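Local atomic coordinates of putative carbohydrate-active enzyme (Uncultured organism, PDB entry 5WH8), a protein that probably hydrolyses O-glycosidic bonds in cellulose, this chain being the glycoside hydrolase family 5 module of a longer, probably secreted, multi-modular cellulase. Residues 43-48 against 291-296; 56-61 against 271-276; 62-67 against 234-239; 252-257 against 300-305. One frame throughout, in Å; residues are numbered along the deposited sequence.

Contact 1: residues 43-48 against 291-296; sequences PKCYTE and GDWNMV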
# COMPACT_ATOMS: atom_id res chain seq x y z
N PRO A 43 -0.12 13.15 -12.16
CA PRO A 43 -1.41 13.54 -11.58
C PRO A 43 -2.62 13.29 -12.49
O PRO A 43 -3.69 13.09 -11.95
CB PRO A 43 -1.25 15.04 -11.33
CG PRO A 43 -0.18 15.47 -12.27
CD PRO A 43 0.77 14.31 -12.36
N LYS A 44 -2.47 13.27 -13.81
CA LYS A 44 -3.60 13.00 -14.68
C LYS A 44 -4.12 11.56 -14.54
O LYS A 44 -5.26 11.26 -14.94
CB LYS A 44 -3.22 13.27 -16.14
CG LYS A 44 -3.09 14.74 -16.46
CD LYS A 44 -2.79 14.96 -17.95
CE LYS A 44 -4.03 14.78 -18.81
NZ LYS A 44 -3.77 15.17 -20.23
N CYS A 45 -3.29 10.68 -13.98
CA CYS A 45 -3.68 9.30 -13.77
C CYS A 45 -4.55 9.06 -12.51
O CYS A 45 -5.04 7.95 -12.34
CB CYS A 45 -2.45 8.38 -13.68
SG CYS A 45 -1.55 8.14 -15.25
N TYR A 46 -4.71 10.05 -11.63
CA TYR A 46 -5.34 9.83 -10.32
C TYR A 46 -6.52 10.79 -10.17
O TYR A 46 -6.39 11.90 -9.63
CB TYR A 46 -4.30 9.97 -9.18
CG TYR A 46 -3.06 9.18 -9.52
CD1 TYR A 46 -3.15 7.82 -9.85
CD2 TYR A 46 -1.81 9.80 -9.63
CE1 TYR A 46 -2.02 7.11 -10.24
CE2 TYR A 46 -0.68 9.08 -10.01
CZ TYR A 46 -0.79 7.74 -10.32
OH TYR A 46 0.33 7.06 -10.74
N THR A 47 -7.66 10.34 -10.67
CA THR A 47 -8.88 11.14 -10.72
C THR A 47 -10.11 10.31 -10.35
O THR A 47 -10.04 9.08 -10.22
CB THR A 47 -9.13 11.72 -12.12
OG1 THR A 47 -9.39 10.64 -13.03
CG2 THR A 47 -7.94 12.50 -12.62
N GLU A 48 -11.25 10.98 -10.21
CA GLU A 48 -12.45 10.22 -9.94
C GLU A 48 -12.70 9.24 -11.09
O GLU A 48 -13.05 8.08 -10.85
CB GLU A 48 -13.66 11.14 -9.74
CG GLU A 48 -14.88 10.33 -9.32
CD GLU A 48 -16.04 11.16 -8.80
OE1 GLU A 48 -15.88 12.38 -8.59
OE2 GLU A 48 -17.13 10.57 -8.61
N GLY A 291 -7.49 9.07 -21.73
CA GLY A 291 -8.43 8.75 -20.67
C GLY A 291 -8.92 7.32 -20.70
O GLY A 291 -9.93 7.00 -20.10
N ASP A 292 -8.23 6.47 -21.45
CA ASP A 292 -8.64 5.07 -21.59
C ASP A 292 -7.92 4.23 -20.53
O ASP A 292 -6.83 3.71 -20.75
CB ASP A 292 -8.33 4.55 -23.00
CG ASP A 292 -8.96 3.20 -23.27
OD1 ASP A 292 -9.39 2.54 -22.31
OD2 ASP A 292 -9.01 2.77 -24.46
N TRP A 293 -8.57 4.12 -19.38
CA TRP A 293 -7.95 3.53 -18.21
C TRP A 293 -7.89 2.01 -18.26
O TRP A 293 -7.40 1.39 -17.32
CB TRP A 293 -8.72 4.01 -16.97
CG TRP A 293 -8.82 5.50 -16.93
CD1 TRP A 293 -9.97 6.26 -16.99
CD2 TRP A 293 -7.73 6.42 -16.85
NE1 TRP A 293 -9.65 7.60 -16.95
CE2 TRP A 293 -8.28 7.72 -16.86
CE3 TRP A 293 -6.35 6.27 -16.77
CZ2 TRP A 293 -7.48 8.87 -16.82
CZ3 TRP A 293 -5.55 7.42 -16.70
CH2 TRP A 293 -6.12 8.70 -16.73
N ASN A 294 -8.34 1.42 -19.37
CA ASN A 294 -8.25 -0.01 -19.58
C ASN A 294 -7.27 -0.37 -20.72
O ASN A 294 -7.15 -1.53 -21.12
CB ASN A 294 -9.64 -0.59 -19.86
CG ASN A 294 -10.52 -0.57 -18.62
OD1 ASN A 294 -10.28 -1.30 -17.68
ND2 ASN A 294 -11.54 0.28 -18.62
N MET A 295 -6.56 0.63 -21.22
CA MET A 295 -5.52 0.41 -22.25
C MET A 295 -4.24 -0.08 -21.58
O MET A 295 -3.28 0.68 -21.39
CB MET A 295 -5.26 1.69 -23.03
CG MET A 295 -4.39 1.47 -24.26
SD MET A 295 -5.16 0.44 -25.55
CE MET A 295 -6.16 1.68 -26.38
N VAL A 296 -4.25 -1.36 -21.22
CA VAL A 296 -3.21 -1.96 -20.39
C VAL A 296 -1.98 -2.40 -21.18
O VAL A 296 -2.07 -2.76 -22.36
CB VAL A 296 -3.73 -3.19 -19.61
CG1 VAL A 296 -4.71 -2.74 -18.52
CG2 VAL A 296 -4.39 -4.19 -20.52
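K44 and C45 meet the indole of W293 at the rim of the TIM barrel, where the loop between strand 32-36 and helix 48-56 lies beside the loop that leads into helix 298-307. The first loop begins with a short 3-10 turn over residues 43-45, closed by Y46 N to P43 O. K44 takes part chiefly through its main chain: its O lies 3.2 Å from W293 CH2, obliquely to the ring, while the lysine side chain runs out along the surface and touches N289. C45 follows with its CA 3.9 Å from the same CH2, and its SG is 4.3 Å from W293 CZ3, a loose apolar approach backed by S288 and D275. Y46 turns the other way, into the protein, where its OH bonds to F273 O and H37 N. T47 is the N-cap of helix 48-56, its side chain capping a backbone N in the first turn, and S50 OG accepts from T47 N.

W293 reaches over from a type I turn, D292 to M295, whose M295 N to D292 O bond is 3.1 Å. Its CG stands anti to the carbonyl carbon (chi1 -53°), which sends the six-membered end of the indole to the 3-10 turn, with S50 and A53 also against it. One face of the indole carries G291 O, 3.1 Å above the plane and displaced toward the rim.

Contact 2: residues 56-61 against 271-276; sequences KDWNID and WSFADK. With EDO (1,2-ethanediol), chain M.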
# COMPACT_ATOMS: atom_id res chain seq x y z
N LYS A 56 -14.59 -0.46 -11.00
CA LYS A 56 -15.64 -1.12 -11.77
C LYS A 56 -15.12 -2.09 -12.84
O LYS A 56 -15.78 -3.11 -13.10
CB LYS A 56 -16.54 -0.08 -12.46
CG LYS A 56 -17.24 0.88 -11.51
CD LYS A 56 -18.12 0.20 -10.45
CE LYS A 56 -19.36 -0.45 -11.05
NZ LYS A 56 -20.23 -1.03 -9.99
N ASP A 57 -13.98 -1.78 -13.46
CA ASP A 57 -13.42 -2.59 -14.54
C ASP A 57 -12.25 -3.49 -14.14
O ASP A 57 -12.13 -4.60 -14.65
CB ASP A 57 -12.95 -1.69 -15.70
CG ASP A 57 -14.02 -0.72 -16.18
OD1 ASP A 57 -15.23 -1.07 -16.17
OD2 ASP A 57 -13.66 0.40 -16.60
N TRP A 58 -11.35 -3.03 -13.27
CA TRP A 58 -10.24 -3.90 -12.86
C TRP A 58 -10.56 -4.67 -11.57
O TRP A 58 -9.80 -5.54 -11.19
CB TRP A 58 -8.93 -3.11 -12.63
CG TRP A 58 -8.32 -2.32 -13.76
CD1 TRP A 58 -8.96 -1.57 -14.72
CD2 TRP A 58 -6.92 -2.17 -14.01
NE1 TRP A 58 -8.03 -0.96 -15.53
CE2 TRP A 58 -6.78 -1.32 -15.12
CE3 TRP A 58 -5.77 -2.67 -13.39
CZ2 TRP A 58 -5.53 -0.96 -15.63
CZ3 TRP A 58 -4.55 -2.32 -13.88
CH2 TRP A 58 -4.42 -1.46 -14.99
N ASN A 59 -11.65 -4.31 -10.88
CA ASN A 59 -12.09 -5.03 -9.68
C ASN A 59 -11.11 -4.91 -8.50
O ASN A 59 -10.96 -5.85 -7.71
CB ASN A 59 -12.32 -6.52 -10.00
CG ASN A 59 -13.19 -6.71 -11.23
OD1 ASN A 59 -12.75 -7.22 -12.26
ND2 ASN A 59 -14.44 -6.28 -11.12
N ILE A 60 -10.46 -3.75 -8.34
CA ILE A 60 -9.52 -3.61 -7.23
C ILE A 60 -10.27 -3.49 -5.90
O ILE A 60 -11.42 -3.04 -5.87
CB ILE A 60 -8.56 -2.38 -7.35
CG1 ILE A 60 -9.28 -1.02 -7.25
CG2 ILE A 60 -7.72 -2.49 -8.64
CD1 ILE A 60 -8.32 0.16 -7.07
N ASP A 61 -9.60 -3.91 -4.83
CA ASP A 61 -10.13 -3.82 -3.47
C ASP A 61 -9.54 -2.64 -2.70
O ASP A 61 -10.08 -2.25 -1.66
CB ASP A 61 -9.81 -5.06 -2.67
CG ASP A 61 -10.37 -6.33 -3.27
OD1 ASP A 61 -11.57 -6.36 -3.64
OD2 ASP A 61 -9.59 -7.31 -3.37
N TRP A 271 2.78 -2.37 -8.27
CA TRP A 271 3.44 -1.18 -8.84
C TRP A 271 3.49 -1.26 -10.38
O TRP A 271 4.13 -2.20 -10.88
CB TRP A 271 4.86 -1.07 -8.29
CG TRP A 271 5.56 0.19 -8.69
CD1 TRP A 271 6.33 0.38 -9.79
CD2 TRP A 271 5.58 1.43 -7.96
NE1 TRP A 271 6.82 1.66 -9.80
CE2 TRP A 271 6.36 2.33 -8.70
CE3 TRP A 271 4.99 1.87 -6.77
CZ2 TRP A 271 6.57 3.65 -8.29
CZ3 TRP A 271 5.20 3.17 -6.37
CH2 TRP A 271 5.99 4.04 -7.12
N SER A 272 2.90 -0.34 -11.15
CA SER A 272 2.17 0.85 -10.69
C SER A 272 1.07 1.16 -11.70
O SER A 272 1.16 0.75 -12.87
CB SER A 272 3.08 2.08 -10.55
OG SER A 272 3.43 2.54 -11.84
N PHE A 273 0.07 1.90 -11.25
CA PHE A 273 -0.95 2.47 -12.14
C PHE A 273 -0.47 3.81 -12.66
O PHE A 273 -0.65 4.85 -12.01
CB PHE A 273 -2.28 2.63 -11.41
CG PHE A 273 -3.43 3.00 -12.32
CD1 PHE A 273 -3.98 2.06 -13.17
CD2 PHE A 273 -3.94 4.28 -12.31
CE1 PHE A 273 -5.05 2.41 -14.01
CE2 PHE A 273 -5.01 4.62 -13.13
CZ PHE A 273 -5.57 3.69 -13.97
N ALA A 274 0.16 3.77 -13.83
CA ALA A 274 0.78 4.92 -14.46
C ALA A 274 1.04 4.53 -15.91
O ALA A 274 1.03 3.33 -16.23
CB ALA A 274 2.07 5.30 -13.76
N ASP A 275 1.25 5.51 -16.79
CA ASP A 275 1.54 5.23 -18.20
C ASP A 275 2.96 5.62 -18.61
O ASP A 275 3.21 5.90 -19.77
CB ASP A 275 0.51 5.93 -19.10
CG ASP A 275 0.54 7.45 -18.98
OD1 ASP A 275 1.16 7.99 -18.05
OD2 ASP A 275 -0.10 8.10 -19.85
N LYS A 276 3.88 5.63 -17.65
CA LYS A 276 5.31 5.77 -17.92
C LYS A 276 5.79 4.64 -18.84
O LYS A 276 5.36 3.49 -18.69
CB LYS A 276 6.09 5.75 -16.60
CG LYS A 276 7.57 6.09 -16.71
CD LYS A 276 8.18 6.29 -15.34
CE LYS A 276 9.67 6.64 -15.41
NZ LYS A 276 9.91 7.71 -16.42
C1 EDO M . 10.05 3.24 -10.80
O1 EDO M . 9.14 2.54 -11.66
C2 EDO M . 11.02 4.19 -11.53
O2 EDO M . 10.39 4.89 -12.62
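F273 points the edge of its phenyl ring at the face of W58, a T-shaped pair with ring planes 78° apart and six-membered centroids 5.5 Å from each other. The CD1-CE1 side of the phenyl does the touching. F273 CE1 comes within 3.8 Å of W58 CZ2, standing above the indole near the rim of its benzo ring, while W58 CZ2 lies close to the phenyl plane. W58 reaches this point because its CG is anti to the carbonyl carbon (chi1 -59°), which carries the long axis of the indole toward the 271-276 segment. The other face of the indole is taken by K304 in a cation-pi contact, and NE1 is bonded to W293 O, so two flanking groups and one polar bond define how the ring lies.

In the TIM barrel this pair belongs to the layer outside the strands: both rings rest on M34 of strand 32-36, and F273 also packs on S50 and L54 of helix 48-56. F273 lies on strand 268-273, just past a cis peptide joining W271 to S272, a Trp-Ser feature familiar from GH5 active sites. W271 turns to the opposite side, toward R64, Y68 and H37 at the barrel mouth. Its NE1 donates a fairly straight bond of 3.1 Å, 162° at the hydrogen, to O1 of a 1,2-ethanediol in the plane of the indole; the diol, probably from the crystallisation liquor, is also bonded to E278 OE2, and its O2 lies 3.4 Å from K276 CE.

Contact 3: residues 62-67 against 234-239; sequences IFRLAI and FVTEFG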
# COMPACT_ATOMS: atom_id res chain seq x y z
N ILE A 62 -8.41 -2.12 -3.19
CA ILE A 62 -7.57 -1.19 -2.43
C ILE A 62 -6.71 -0.38 -3.42
O ILE A 62 -6.28 -0.90 -4.47
CB ILE A 62 -6.69 -1.98 -1.42
CG1 ILE A 62 -5.85 -1.03 -0.54
CG2 ILE A 62 -5.83 -3.01 -2.11
CD1 ILE A 62 -5.37 -1.75 0.72
N PHE A 63 -6.47 0.90 -3.11
CA PHE A 63 -5.58 1.76 -3.87
C PHE A 63 -4.58 2.39 -2.91
O PHE A 63 -4.93 2.79 -1.82
CB PHE A 63 -6.35 2.88 -4.62
CG PHE A 63 -5.53 3.57 -5.68
CD1 PHE A 63 -5.18 2.93 -6.85
CD2 PHE A 63 -5.05 4.85 -5.47
CE1 PHE A 63 -4.38 3.54 -7.79
CE2 PHE A 63 -4.25 5.48 -6.42
CZ PHE A 63 -3.93 4.84 -7.58
N ARG A 64 -3.33 2.49 -3.35
CA ARG A 64 -2.26 3.05 -2.52
C ARG A 64 -1.77 4.38 -3.09
O ARG A 64 -1.43 4.47 -4.27
CB ARG A 64 -1.11 2.03 -2.43
CG ARG A 64 0.16 2.50 -1.74
CD ARG A 64 1.11 1.35 -1.77
NE ARG A 64 2.37 1.44 -1.04
CZ ARG A 64 3.59 1.47 -1.58
NH1 ARG A 64 3.78 1.60 -2.89
NH2 ARG A 64 4.64 1.41 -0.79
N LEU A 65 -1.73 5.38 -2.21
CA LEU A 65 -1.26 6.72 -2.53
C LEU A 65 0.20 6.83 -2.12
O LEU A 65 0.52 7.00 -0.95
CB LEU A 65 -2.13 7.78 -1.81
CG LEU A 65 -3.63 7.72 -2.08
CD1 LEU A 65 -4.32 8.70 -1.16
CD2 LEU A 65 -3.97 8.01 -3.51
N ALA A 66 1.08 6.72 -3.11
CA ALA A 66 2.52 6.81 -2.87
C ALA A 66 2.94 8.27 -2.83
O ALA A 66 3.11 8.90 -3.88
CB ALA A 66 3.29 6.07 -3.95
N ILE A 67 3.11 8.78 -1.61
CA ILE A 67 3.43 10.18 -1.37
C ILE A 67 4.95 10.31 -1.19
O ILE A 67 5.46 10.13 -0.09
CB ILE A 67 2.66 10.69 -0.14
CG1 ILE A 67 1.16 10.55 -0.37
CG2 ILE A 67 3.00 12.15 0.17
CD1 ILE A 67 0.41 10.22 0.86
N PHE A 234 2.06 -7.50 4.99
CA PHE A 234 1.24 -6.88 3.95
C PHE A 234 2.15 -6.56 2.77
O PHE A 234 3.12 -5.82 2.96
CB PHE A 234 0.56 -5.61 4.48
CG PHE A 234 -0.67 -5.15 3.72
CD1 PHE A 234 -0.65 -4.89 2.36
CD2 PHE A 234 -1.89 -4.97 4.40
CE1 PHE A 234 -1.82 -4.45 1.70
CE2 PHE A 234 -3.04 -4.54 3.74
CZ PHE A 234 -3.00 -4.29 2.38
N VAL A 235 1.87 -7.08 1.57
CA VAL A 235 2.70 -6.70 0.42
C VAL A 235 2.14 -5.39 -0.17
O VAL A 235 1.31 -5.41 -1.08
CB VAL A 235 2.78 -7.84 -0.62
CG1 VAL A 235 3.53 -7.42 -1.89
CG2 VAL A 235 3.50 -9.03 0.00
N THR A 236 2.61 -4.24 0.33
CA THR A 236 2.08 -2.96 -0.11
C THR A 236 2.68 -2.53 -1.45
O THR A 236 2.24 -1.56 -2.04
CB THR A 236 2.32 -1.83 0.90
OG1 THR A 236 3.72 -1.66 1.09
CG2 THR A 236 1.66 -2.12 2.28
N GLU A 237 3.68 -3.26 -1.95
CA GLU A 237 4.25 -2.99 -3.26
C GLU A 237 4.93 -4.25 -3.82
O GLU A 237 5.77 -4.84 -3.15
CB GLU A 237 5.25 -1.83 -3.20
CG GLU A 237 5.63 -1.27 -4.57
CD GLU A 237 6.71 -0.19 -4.47
OE1 GLU A 237 6.51 0.82 -3.76
OE2 GLU A 237 7.76 -0.38 -5.11
N PHE A 238 4.60 -4.63 -5.05
CA PHE A 238 5.41 -5.60 -5.77
C PHE A 238 5.33 -5.31 -7.26
O PHE A 238 4.40 -4.66 -7.73
CB PHE A 238 4.95 -7.05 -5.51
CG PHE A 238 3.69 -7.40 -6.27
CD1 PHE A 238 2.46 -7.04 -5.75
CD2 PHE A 238 3.72 -8.06 -7.50
CE1 PHE A 238 1.28 -7.31 -6.44
CE2 PHE A 238 2.55 -8.30 -8.20
CZ PHE A 238 1.33 -7.95 -7.65
N GLY A 239 6.30 -5.85 -7.98
CA GLY A 239 6.35 -5.72 -9.43
C GLY A 239 6.59 -7.03 -10.15
O GLY A 239 7.03 -8.03 -9.56
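Strands 62-68 and 233-239 face each other across the interior of the GH5 TIM barrel, and their side chains meet there in a contact that is polar toward the catalytic end. The two segments cross at 74°, with axes 9.0 Å apart at closest approach. R64 spans the gap with CG anti to the backbone N (chi1 173°) and the chain extended as far as NE, and its NH1 donates to E237 OE1 at 3.0 Å in a salt bridge with a hydrogen angle of 155°. The bond uses the anti lone pair of OE1, the one turned away from OE2, and the carboxylate oxygen is tilted slightly from the guanidinium plane. T236 O sits over one face of the guanidinium; although it is 3.2 Å from R64 NE, the angle is too poor for a hydrogen bond. NE instead pairs with E145, NH2 with N148 and NH1 additionally with S35. Toward the N-terminal ends of the two strands, I62 CD1 meets F234 CZ at 3.9 Å, the two side chains coming from opposite directions.

E237 OE2 bonds to Y211 OH, so both carboxylate oxygens are gripped. T236 OG1 links H209 and E145 in the second shell. E237 occupies the place, near the C-terminal end of the seventh barrel strand, where GH5 enzymes carry their nucleophile; the chemistry is consistent with R64 and Y211 together holding the carboxylate in place.

Contact 4: residues 252-257 against 300-305; sequences DECNTW and GQYIKR. With EDO (1,2-ethanediol), chain E.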
# COMPACT_ATOMS: atom_id res chain seq x y z
N ASP A 252 6.23 -16.14 -14.63
CA ASP A 252 6.28 -17.47 -13.99
C ASP A 252 6.68 -17.32 -12.51
O ASP A 252 6.05 -17.93 -11.62
CB ASP A 252 7.27 -18.39 -14.71
CG ASP A 252 6.78 -18.82 -16.09
OD1 ASP A 252 5.57 -19.10 -16.25
OD2 ASP A 252 7.61 -18.88 -17.02
N GLU A 253 7.68 -16.49 -12.22
CA GLU A 253 8.10 -16.28 -10.84
C GLU A 253 7.01 -15.50 -10.10
O GLU A 253 6.73 -15.76 -8.91
CB GLU A 253 9.46 -15.55 -10.76
CG GLU A 253 9.98 -15.34 -9.32
CD GLU A 253 10.35 -16.63 -8.60
OE1 GLU A 253 10.72 -17.63 -9.28
OE2 GLU A 253 10.28 -16.65 -7.35
N CYS A 254 6.35 -14.55 -10.77
CA CYS A 254 5.25 -13.85 -10.11
C CYS A 254 4.11 -14.82 -9.78
O CYS A 254 3.48 -14.68 -8.74
CB CYS A 254 4.74 -12.68 -10.95
SG CYS A 254 3.83 -11.45 -9.98
N ASN A 255 3.85 -15.79 -10.65
CA ASN A 255 2.82 -16.80 -10.34
C ASN A 255 3.18 -17.58 -9.06
O ASN A 255 2.31 -17.85 -8.23
CB ASN A 255 2.62 -17.76 -11.51
CG ASN A 255 1.79 -17.16 -12.65
OD1 ASN A 255 1.06 -16.19 -12.46
ND2 ASN A 255 1.85 -17.78 -13.83
N THR A 256 4.45 -17.92 -8.91
CA THR A 256 4.91 -18.57 -7.68
C THR A 256 4.64 -17.71 -6.45
O THR A 256 4.09 -18.20 -5.46
CB THR A 256 6.42 -18.91 -7.77
OG1 THR A 256 6.62 -19.82 -8.86
CG2 THR A 256 6.94 -19.54 -6.49
N TRP A 257 5.00 -16.43 -6.53
CA TRP A 257 4.70 -15.49 -5.47
C TRP A 257 3.19 -15.39 -5.21
O TRP A 257 2.78 -15.29 -4.05
CB TRP A 257 5.25 -14.11 -5.79
CG TRP A 257 6.69 -13.88 -5.42
CD1 TRP A 257 7.77 -13.86 -6.26
CD2 TRP A 257 7.20 -13.57 -4.11
NE1 TRP A 257 8.91 -13.56 -5.56
CE2 TRP A 257 8.60 -13.39 -4.25
CE3 TRP A 257 6.63 -13.42 -2.86
CZ2 TRP A 257 9.42 -13.08 -3.16
CZ3 TRP A 257 7.44 -13.12 -1.78
CH2 TRP A 257 8.82 -12.94 -1.94
N GLY A 300 0.15 -4.86 -17.09
CA GLY A 300 -1.20 -4.51 -16.66
C GLY A 300 -2.25 -5.57 -17.02
O GLY A 300 -3.21 -5.83 -16.27
N GLN A 301 -2.08 -6.20 -18.18
CA GLN A 301 -2.99 -7.26 -18.61
C GLN A 301 -2.92 -8.44 -17.64
O GLN A 301 -3.94 -8.98 -17.23
CB GLN A 301 -2.66 -7.67 -20.05
CG GLN A 301 -3.49 -8.80 -20.60
CD GLN A 301 -3.17 -9.07 -22.06
OE1 GLN A 301 -4.01 -8.85 -22.95
NE2 GLN A 301 -1.95 -9.52 -22.32
N TYR A 302 -1.70 -8.81 -17.26
CA TYR A 302 -1.46 -9.91 -16.35
C TYR A 302 -2.06 -9.62 -14.97
O TYR A 302 -2.77 -10.45 -14.41
CB TYR A 302 0.04 -10.19 -16.25
CG TYR A 302 0.47 -11.11 -15.11
CD1 TYR A 302 0.54 -12.47 -15.28
CD2 TYR A 302 0.83 -10.59 -13.88
CE1 TYR A 302 0.96 -13.31 -14.25
CE2 TYR A 302 1.23 -11.41 -12.84
CZ TYR A 302 1.28 -12.76 -13.02
OH TYR A 302 1.68 -13.54 -11.96
N ILE A 303 -1.82 -8.41 -14.45
CA ILE A 303 -2.35 -8.04 -13.15
C ILE A 303 -3.88 -7.90 -13.16
O ILE A 303 -4.55 -8.38 -12.25
CB ILE A 303 -1.67 -6.71 -12.65
CG1 ILE A 303 -0.16 -6.92 -12.49
CG2 ILE A 303 -2.35 -6.18 -11.37
CD1 ILE A 303 0.24 -7.89 -11.35
N LYS A 304 -4.44 -7.27 -14.19
CA LYS A 304 -5.89 -7.17 -14.31
C LYS A 304 -6.55 -8.55 -14.35
O LYS A 304 -7.62 -8.76 -13.77
CB LYS A 304 -6.25 -6.36 -15.57
CG LYS A 304 -7.68 -5.96 -15.64
CD LYS A 304 -7.93 -4.96 -16.79
CE LYS A 304 -9.40 -4.94 -17.05
NZ LYS A 304 -9.73 -4.01 -18.14
N ARG A 305 -5.89 -9.51 -15.01
CA ARG A 305 -6.39 -10.88 -15.01
C ARG A 305 -6.35 -11.51 -13.61
O ARG A 305 -7.31 -12.19 -13.21
CB ARG A 305 -5.59 -11.71 -16.01
CG ARG A 305 -6.16 -13.08 -16.27
CD ARG A 305 -5.72 -13.60 -17.63
NE ARG A 305 -6.26 -14.93 -17.85
CZ ARG A 305 -6.10 -15.63 -18.97
NH1 ARG A 305 -5.42 -15.13 -19.99
NH2 ARG A 305 -6.64 -16.84 -19.05
C1 EDO E . -0.21 -5.56 -24.26
O1 EDO E . -0.32 -5.76 -25.68
C2 EDO E . -1.61 -5.39 -23.68
O2 EDO E . -2.39 -6.54 -24.01
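The ring of Y302 has N255 OD1 at its edge, near the ring plane, and C254 SG lying obliquely to it, while F251 from just before the 252-257 segment stacks on the ring. Y302 OH donates to N255 OD1 at 2.8 Å. The hydroxyl stands 46° out of the carbonyl plane of the amide, away from the lone-pair directions, and amide and ring planes are 32° apart. K306 NZ is a second partner of OD1, so that oxygen takes bonds from two sources.

C254 flanks the phenol end: its CB is 3.3 Å from Y302 OH and its SG 3.9 Å from Y302 CE2. Sulfur and ring centroid are 5.1 Å apart, an oblique sulfur-aromatic contact. The thiol is anti to the backbone N (chi1 -160°), which carries it inward, where C254 also touches F238 of strand 233-239.

On the far side of its helix, Q301 OE1 holds a weak bond from an ethanediol molecule, probably from the crystallisation liquor. One tyrosine thus spans two outer helices, 251-263 and 298-307, whose inner surfaces, through C254 and I303, lie on F238: the helical layer that surrounds the strands of a TIM barrel.

Overall arrangement
All four contacts belong to one TIM barrel. Contact 3 lies at its heart, about 3 Å from the centre of the chain, and contact 2 follows about 11 Å away (centre to centre), where strand 268-273 runs beside strand 233-239 and W271 N bonds to F238 O. Contacts 1 and 4 sit farther out, their centres about 21 Å apart. Along the chain, 62-67/234-239 is enclosed by 56-61/271-276, which is enclosed by 43-48/291-296, whereas 252-257/300-305 interlocks with contacts 1 and 2. K304 of contact 4 bonds to N294 of contact 1 and also packs against contact 2. Chain-distant elements are thereby joined from the barrel interior, where the probable active site lies, out to the helical layer and loops.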